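Local coordinates for choline dehydrogenase and related flavoproteins (Aspergillus oryzae, PDB 3Q9T), which oxidises formate as a formate oxidase of the glucose-methanol-choline oxidoreductase family, using 8-formyl-FAD as its flavin cofactor, at residues E37-I49 with R86-Y98. Residues are numbered along the deposited sequence; the frame is centred on the assembly and turned at random. Where two conformers were deposited one is given.
Sequences EAGIGNPEDIPEI and RGKTLGGSSSLNY. With FAY ([(2R,3S,4R,5R)-5-(6-amino-9H-purin-9-yl)-3,4-dihydroxytetrahydrofuran-2-yl]methyl (2R,3S,4S)-5-(8-formyl-7-methyl-2,4-dioxo-3,4-dihydrobenzo[g]pteridin-10(2H)-yl)-2,3,4-trihydroxypentyl dihydrogen diphosphate), chain D.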
loop_
_atom_site.group_PDB
_atom_site.type_symbol
_atom_site.label_atom_id
_atom_site.label_comp_id
_atom_site.label_asym_id
_atom_site.label_seq_id
_atom_site.Cartn_x
_atom_site.Cartn_y
_atom_site.Cartn_z
ATOM N N GLU A 37 -6.906 -20.668 23.114
ATOM C CA GLU A 37 -6.671 -20.523 21.684
ATOM C C GLU A 37 -7.863 -19.813 21.066
ATOM O O GLU A 37 -9.008 -20.186 21.331
ATOM C CB GLU A 37 -6.529 -21.897 21.034
ATOM C CG GLU A 37 -6.586 -21.889 19.529
ATOM C CD GLU A 37 -5.556 -20.952 18.915
ATOM O OE1 GLU A 37 -4.421 -20.890 19.424
ATOM O OE2 GLU A 37 -5.890 -20.267 17.933
ATOM N N ALA A 38 -7.583 -18.799 20.247
ATOM C CA ALA A 38 -8.623 -18.014 19.571
ATOM C C ALA A 38 -9.395 -18.795 18.499
ATOM O O ALA A 38 -10.591 -18.593 18.328
ATOM C CB ALA A 38 -8.018 -16.740 18.973
ATOM N N GLY A 39 -8.705 -19.684 17.785
ATOM C CA GLY A 39 -9.302 -20.437 16.694
ATOM C C GLY A 39 -10.029 -21.712 17.106
ATOM O O GLY A 39 -10.205 -21.979 18.297
ATOM N N ILE A 40 -10.444 -22.497 16.114
ATOM C CA ILE A 40 -11.150 -23.759 16.339
ATOM C C ILE A 40 -10.248 -24.796 16.998
ATOM O O ILE A 40 -9.015 -24.684 16.971
ATOM C CB ILE A 40 -11.659 -24.394 15.024
ATOM C CG1 ILE A 40 -10.515 -24.533 14.023
ATOM C CG2 ILE A 40 -12.791 -23.588 14.401
ATOM C CD1 ILE A 40 -10.640 -25.796 13.171
ATOM N N GLY A 41 -10.874 -25.821 17.567
ATOM C CA GLY A 41 -10.157 -26.812 18.339
ATOM C C GLY A 41 -9.945 -28.105 17.588
ATOM O O GLY A 41 -9.187 -28.957 18.042
ATOM N N ASN A 42 -10.616 -28.252 16.445
ATOM C CA ASN A 42 -10.598 -29.499 15.683
ATOM C C ASN A 42 -10.043 -29.358 14.256
ATOM O O ASN A 42 -10.732 -29.693 13.289
ATOM C CB ASN A 42 -12.017 -30.067 15.596
ATOM C CG ASN A 42 -12.978 -29.107 14.899
ATOM O OD1 ASN A 42 -12.799 -27.895 14.969
ATOM N ND2 ASN A 42 -13.993 -29.647 14.219
ATOM N N PRO A 43 -8.808 -28.854 14.117
ATOM C CA PRO A 43 -8.215 -28.702 12.773
ATOM C C PRO A 43 -8.147 -30.003 11.989
ATOM O O PRO A 43 -8.327 -29.962 10.774
ATOM C CB PRO A 43 -6.787 -28.212 13.062
ATOM C CG PRO A 43 -6.528 -28.574 14.497
ATOM C CD PRO A 43 -7.880 -28.417 15.174
ATOM N N GLU A 44 -7.884 -31.130 12.656
ATOM C CA GLU A 44 -7.772 -32.402 11.948
ATOM C C GLU A 44 -9.065 -32.764 11.227
ATOM O O GLU A 44 -9.058 -33.595 10.337
ATOM C CB GLU A 44 -7.330 -33.541 12.880
ATOM C CG GLU A 44 -5.910 -33.394 13.406
ATOM C CD GLU A 44 -5.515 -34.511 14.357
ATOM O OE1 GLU A 44 -5.259 -35.643 13.895
ATOM O OE2 GLU A 44 -5.461 -34.255 15.575
ATOM N N ASP A 45 -10.168 -32.115 11.594
ATOM C CA ASP A 45 -11.448 -32.342 10.917
ATOM C C ASP A 45 -11.659 -31.464 9.670
ATOM O O ASP A 45 -12.702 -31.563 9.018
ATOM C CB ASP A 45 -12.613 -32.083 11.870
ATOM C CG ASP A 45 -12.719 -33.119 12.965
ATOM O OD1 ASP A 45 -12.107 -34.210 12.839
ATOM O OD2 ASP A 45 -13.440 -32.831 13.945
ATOM N N ILE A 46 -10.702 -30.587 9.362
ATOM C CA ILE A 46 -10.859 -29.651 8.244
ATOM C C ILE A 46 -9.987 -30.048 7.044
ATOM O O ILE A 46 -8.773 -29.935 7.098
ATOM C CB ILE A 46 -10.505 -28.202 8.658
ATOM C CG1 ILE A 46 -11.194 -27.827 9.976
ATOM C CG2 ILE A 46 -10.910 -27.222 7.561
ATOM C CD1 ILE A 46 -12.705 -27.733 9.879
ATOM N N PRO A 47 -10.611 -30.535 5.961
ATOM C CA PRO A 47 -9.861 -30.972 4.775
ATOM C C PRO A 47 -8.820 -29.956 4.295
ATOM O O PRO A 47 -7.681 -30.338 4.067
ATOM C CB PRO A 47 -10.956 -31.156 3.718
ATOM C CG PRO A 47 -12.181 -31.505 4.515
ATOM C CD PRO A 47 -12.064 -30.731 5.811
ATOM N N GLU A 48 -9.207 -28.694 4.147
ATOM C CA GLU A 48 -8.284 -27.663 3.691
ATOM C C GLU A 48 -7.064 -27.526 4.611
ATOM O O GLU A 48 -6.003 -27.085 4.185
ATOM C CB GLU A 48 -8.990 -26.310 3.573
ATOM C CG GLU A 48 -10.409 -26.380 3.067
ATOM C CD GLU A 48 -11.418 -26.553 4.192
ATOM O OE1 GLU A 48 -11.832 -27.709 4.454
ATOM O OE2 GLU A 48 -11.790 -25.528 4.814
ATOM N N ILE A 49 -7.207 -27.890 5.877
ATOM C CA ILE A 49 -6.049 -27.885 6.767
ATOM C C ILE A 49 -5.197 -29.136 6.592
ATOM O O ILE A 49 -3.960 -29.049 6.504
ATOM C CB ILE A 49 -6.451 -27.715 8.254
ATOM C CG1 ILE A 49 -6.831 -26.256 8.523
ATOM C CG2 ILE A 49 -5.305 -28.128 9.178
ATOM C CD1 ILE A 49 -7.449 -26.007 9.902
ATOM N N ARG A 86 -1.495 -15.511 9.037
ATOM C CA ARG A 86 -1.067 -16.178 10.272
ATOM C C ARG A 86 -2.171 -17.147 10.634
ATOM O O ARG A 86 -3.338 -16.853 10.392
ATOM C CB ARG A 86 -0.945 -15.172 11.420
ATOM C CG ARG A 86 0.291 -14.273 11.387
ATOM C CD ARG A 86 1.540 -15.068 11.664
ATOM N NE ARG A 86 2.356 -15.206 10.462
ATOM C CZ ARG A 86 3.521 -15.841 10.416
ATOM N NH1 ARG A 86 4.005 -16.422 11.505
ATOM N NH2 ARG A 86 4.207 -15.895 9.276
ATOM N N GLY A 87 -1.817 -18.283 11.233
ATOM C CA GLY A 87 -2.801 -19.297 11.572
ATOM C C GLY A 87 -3.692 -18.924 12.760
ATOM O O GLY A 87 -3.211 -18.519 13.815
ATOM N N LYS A 88 -4.996 -19.059 12.571
ATOM C CA LYS A 88 -5.980 -18.843 13.620
ATOM C C LYS A 88 -6.776 -20.137 13.751
ATOM O O LYS A 88 -7.756 -20.366 13.019
ATOM C CB LYS A 88 -6.896 -17.662 13.268
ATOM C CG LYS A 88 -7.700 -17.139 14.420
ATOM C CD LYS A 88 -8.553 -15.954 14.007
ATOM C CE LYS A 88 -9.638 -15.704 15.039
ATOM N NZ LYS A 88 -10.451 -14.514 14.704
ATOM N N THR A 89 -6.314 -20.985 14.671
ATOM C CA THR A 89 -6.733 -22.376 14.775
ATOM C C THR A 89 -5.734 -23.111 15.646
ATOM O O THR A 89 -4.565 -22.731 15.706
ATOM C CB THR A 89 -6.764 -23.097 13.409
ATOM O OG1 THR A 89 -7.032 -24.498 13.610
ATOM C CG2 THR A 89 -5.429 -22.954 12.679
ATOM N N LEU A 90 -6.185 -24.150 16.341
ATOM C CA LEU A 90 -5.248 -24.977 17.094
ATOM C C LEU A 90 -4.159 -25.343 16.101
ATOM O O LEU A 90 -4.450 -25.662 14.937
ATOM C CB LEU A 90 -5.925 -26.241 17.632
ATOM C CG LEU A 90 -5.069 -27.081 18.588
ATOM C CD1 LEU A 90 -4.698 -26.292 19.852
ATOM C CD2 LEU A 90 -5.783 -28.360 18.967
ATOM N N GLY A 91 -2.907 -25.257 16.537
ATOM C CA GLY A 91 -1.790 -25.495 15.640
ATOM C C GLY A 91 -1.255 -24.200 15.059
ATOM O O GLY A 91 -0.152 -24.156 14.524
ATOM N N GLY A 92 -2.040 -23.137 15.165
ATOM C CA GLY A 92 -1.596 -21.832 14.725
ATOM C C GLY A 92 -1.109 -21.865 13.291
ATOM O O GLY A 92 -1.724 -22.484 12.421
ATOM N N SER A 93 0.016 -21.221 13.045
ATOM C CA SER A 93 0.524 -21.135 11.681
ATOM C C SER A 93 1.080 -22.446 11.140
ATOM O O SER A 93 1.247 -22.574 9.932
ATOM C CB SER A 93 1.553 -20.016 11.552
ATOM O OG SER A 93 0.944 -18.758 11.809
ATOM N N SER A 94 1.364 -23.419 12.009
ATOM C CA SER A 94 1.741 -24.762 11.530
ATOM C C SER A 94 0.544 -25.482 10.869
ATOM O O SER A 94 0.696 -26.512 10.217
ATOM C CB SER A 94 2.331 -25.618 12.665
ATOM O OG SER A 94 1.314 -26.138 13.515
ATOM N N SER A 95 -0.648 -24.932 11.054
ATOM C CA SER A 95 -1.850 -25.444 10.398
ATOM C C SER A 95 -2.137 -24.835 9.027
ATOM O O SER A 95 -3.029 -25.308 8.316
ATOM C CB SER A 95 -3.067 -25.222 11.282
ATOM O OG SER A 95 -3.039 -26.095 12.393
ATOM N N LEU A 96 -1.421 -23.782 8.647
ATOM C CA LEU A 96 -1.622 -23.244 7.300
ATOM C C LEU A 96 -0.336 -22.950 6.518
ATOM O O LEU A 96 -0.397 -22.338 5.450
ATOM C CB LEU A 96 -2.576 -22.030 7.289
ATOM C CG LEU A 96 -2.390 -20.816 8.203
ATOM C CD1 LEU A 96 -0.960 -20.290 8.249
ATOM C CD2 LEU A 96 -3.378 -19.687 7.841
ATOM N N ASN A 97 0.807 -23.404 7.037
ATOM C CA ASN A 97 2.110 -23.099 6.423
ATOM C C ASN A 97 2.457 -24.001 5.241
ATOM O O ASN A 97 1.657 -24.870 4.874
ATOM C CB ASN A 97 3.244 -23.021 7.474
ATOM C CG ASN A 97 3.729 -24.404 7.953
ATOM O OD1 ASN A 97 3.411 -25.438 7.364
ATOM N ND2 ASN A 97 4.525 -24.410 9.020
ATOM N N TYR A 98 3.617 -23.775 4.614
ATOM C CA TYR A 98 3.975 -24.525 3.399
ATOM C C TYR A 98 5.053 -25.610 3.627
ATOM O O TYR A 98 5.862 -25.933 2.742
ATOM C CB TYR A 98 4.287 -23.571 2.224
ATOM C CG TYR A 98 3.195 -22.530 2.073
ATOM C CD1 TYR A 98 3.501 -21.196 1.825
ATOM C CD2 TYR A 98 1.849 -22.882 2.226
ATOM C CE1 TYR A 98 2.500 -20.238 1.725
ATOM C CE2 TYR A 98 0.839 -21.932 2.132
ATOM C CZ TYR A 98 1.175 -20.607 1.883
ATOM O OH TYR A 98 0.191 -19.645 1.799
HETATM P P FAY D . 4.491 -19.625 16.457
HETATM N N1 FAY D . 7.969 -21.920 8.101
HETATM C C2 FAY D . 8.590 -23.058 7.593
HETATM O O2 FAY D . 9.472 -23.616 8.235
HETATM N N3 FAY D . 7.936 -23.825 6.651
HETATM C C4 FAY D . 7.024 -23.216 5.825
HETATM O O4 FAY D . 7.005 -23.572 4.631
HETATM N N5 FAY D . 5.464 -21.436 5.520
HETATM C C6 FAY D . 3.562 -20.062 5.398
HETATM C C7 FAY D . 2.653 -19.191 5.972
HETATM C C8 FAY D . 2.849 -18.761 7.288
HETATM O O8 FAY D . 1.803 -17.762 9.131
HETATM C C9 FAY D . 3.890 -19.313 8.047
HETATM P PA FAY D . 1.754 -19.400 15.773
HETATM C "C1'" FAY D . 6.222 -20.180 9.612
HETATM C C10 FAY D . 6.878 -21.384 7.458
HETATM N N10 FAY D . 6.014 -20.517 8.133
HETATM N N1A FAY D . -6.127 -14.834 21.825
HETATM O O1A FAY D . 1.046 -18.434 14.883
HETATM C C1B FAY D . -3.058 -17.870 18.836
HETATM O O1P FAY D . 4.267 -20.682 17.512
HETATM C "C2'" FAY D . 5.627 -21.265 10.539
HETATM O "O2'" FAY D . 4.374 -21.588 10.051
HETATM C C2A FAY D . -6.122 -16.214 21.751
HETATM O O2A FAY D . 1.981 -20.746 15.154
HETATM C C2B FAY D . -3.102 -18.017 17.326
HETATM O O2B FAY D . -4.393 -18.328 16.832
HETATM O O2P FAY D . 5.559 -18.638 16.891
HETATM C "C3'" FAY D . 5.536 -21.084 12.090
HETATM O "O3'" FAY D . 4.342 -21.572 12.698
HETATM N N3A FAY D . -5.244 -16.869 20.902
HETATM C C3B FAY D . -2.143 -19.167 17.111
HETATM O O3B FAY D . -2.832 -20.373 17.329
HETATM O O3P FAY D . 3.140 -18.771 16.247
HETATM C "C4'" FAY D . 5.751 -19.680 12.597
HETATM O "O4'" FAY D . 6.949 -19.224 11.974
HETATM C C4A FAY D . -4.379 -16.147 20.144
HETATM C C4B FAY D . -1.148 -19.020 18.236
HETATM O O4B FAY D . -1.717 -18.122 19.173
HETATM C C4X FAY D . 6.499 -21.978 6.239
HETATM C "C5'" FAY D . 5.852 -19.659 14.142
HETATM O "O5'" FAY D . 4.830 -20.231 14.972
HETATM C C5A FAY D . -4.364 -14.756 20.213
HETATM C C5B FAY D . 0.188 -18.513 17.730
HETATM O O5B FAY D . 0.852 -19.589 17.113
HETATM C C5X FAY D . 4.713 -20.431 6.089
HETATM C C6A FAY D . -5.249 -14.089 21.056
HETATM N N6A FAY D . -5.304 -12.750 21.049
HETATM N N7A FAY D . -3.413 -14.309 19.367
HETATM C C7M FAY D . 1.587 -18.590 5.086
HETATM C C8A FAY D . -2.818 -15.365 18.773
HETATM C C8M FAY D . 1.693 -18.165 7.995
HETATM C C9A FAY D . 4.862 -20.113 7.449
HETATM N N9A FAY D . -3.409 -16.503 19.239
HETATM O O HOH W 1 -10.430 -20.941 13.604
#
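E37 meets T89 and L90 where the second strand of the FAD-binding Rossmann fold, strand 33-36, gives way to a loop, and its carboxylate shows how such a fold grips the adenosine ribose. Both ribose hydroxyls donate to it, FAY O3B to E37 OE1 and FAY O2B to E37 OE2, each at 2.7 Å. The side chain starts out anti to the backbone N (chi1 167°) and bends at chi2, laying CG against the L90 backbone while the carboxylate reaches the sugar. E37 OE2 is also held by G39 N on its anti side at 2.9 Å, and a weak, bent bond from T89 N adds to this, so several donors fix the group's rotation and probably stabilise its negative charge. A38 sets its CB close to the adenine. G39 brings the two backbones closest, its CA 3.6 Å from T89 N. I40 ties the two loops together twice: its O accepts L90 N nearly along the C=O axis (C=O...N 168°), and a water links its N to K88 O. Alongside, I40 CG1 packs on T89 OG1. The P43 ring then crosses the L90 side chain at a slant, its CD 3.8 Å from L90 CB. Last comes I49, at the start of helix 47-50, whose CG2 rests against S95 O, 3.7 Å away. Beyond the T89-G92 type II turn, S93 N binds the cofactor phosphate. S95 OG ties the following 3-10 segment to the turn, meeting a lone pair of L90 O at 2.9 Å; T89 OG1, from within the turn, is that oxygen's second donor, tilted 25° from the carbonyl plane.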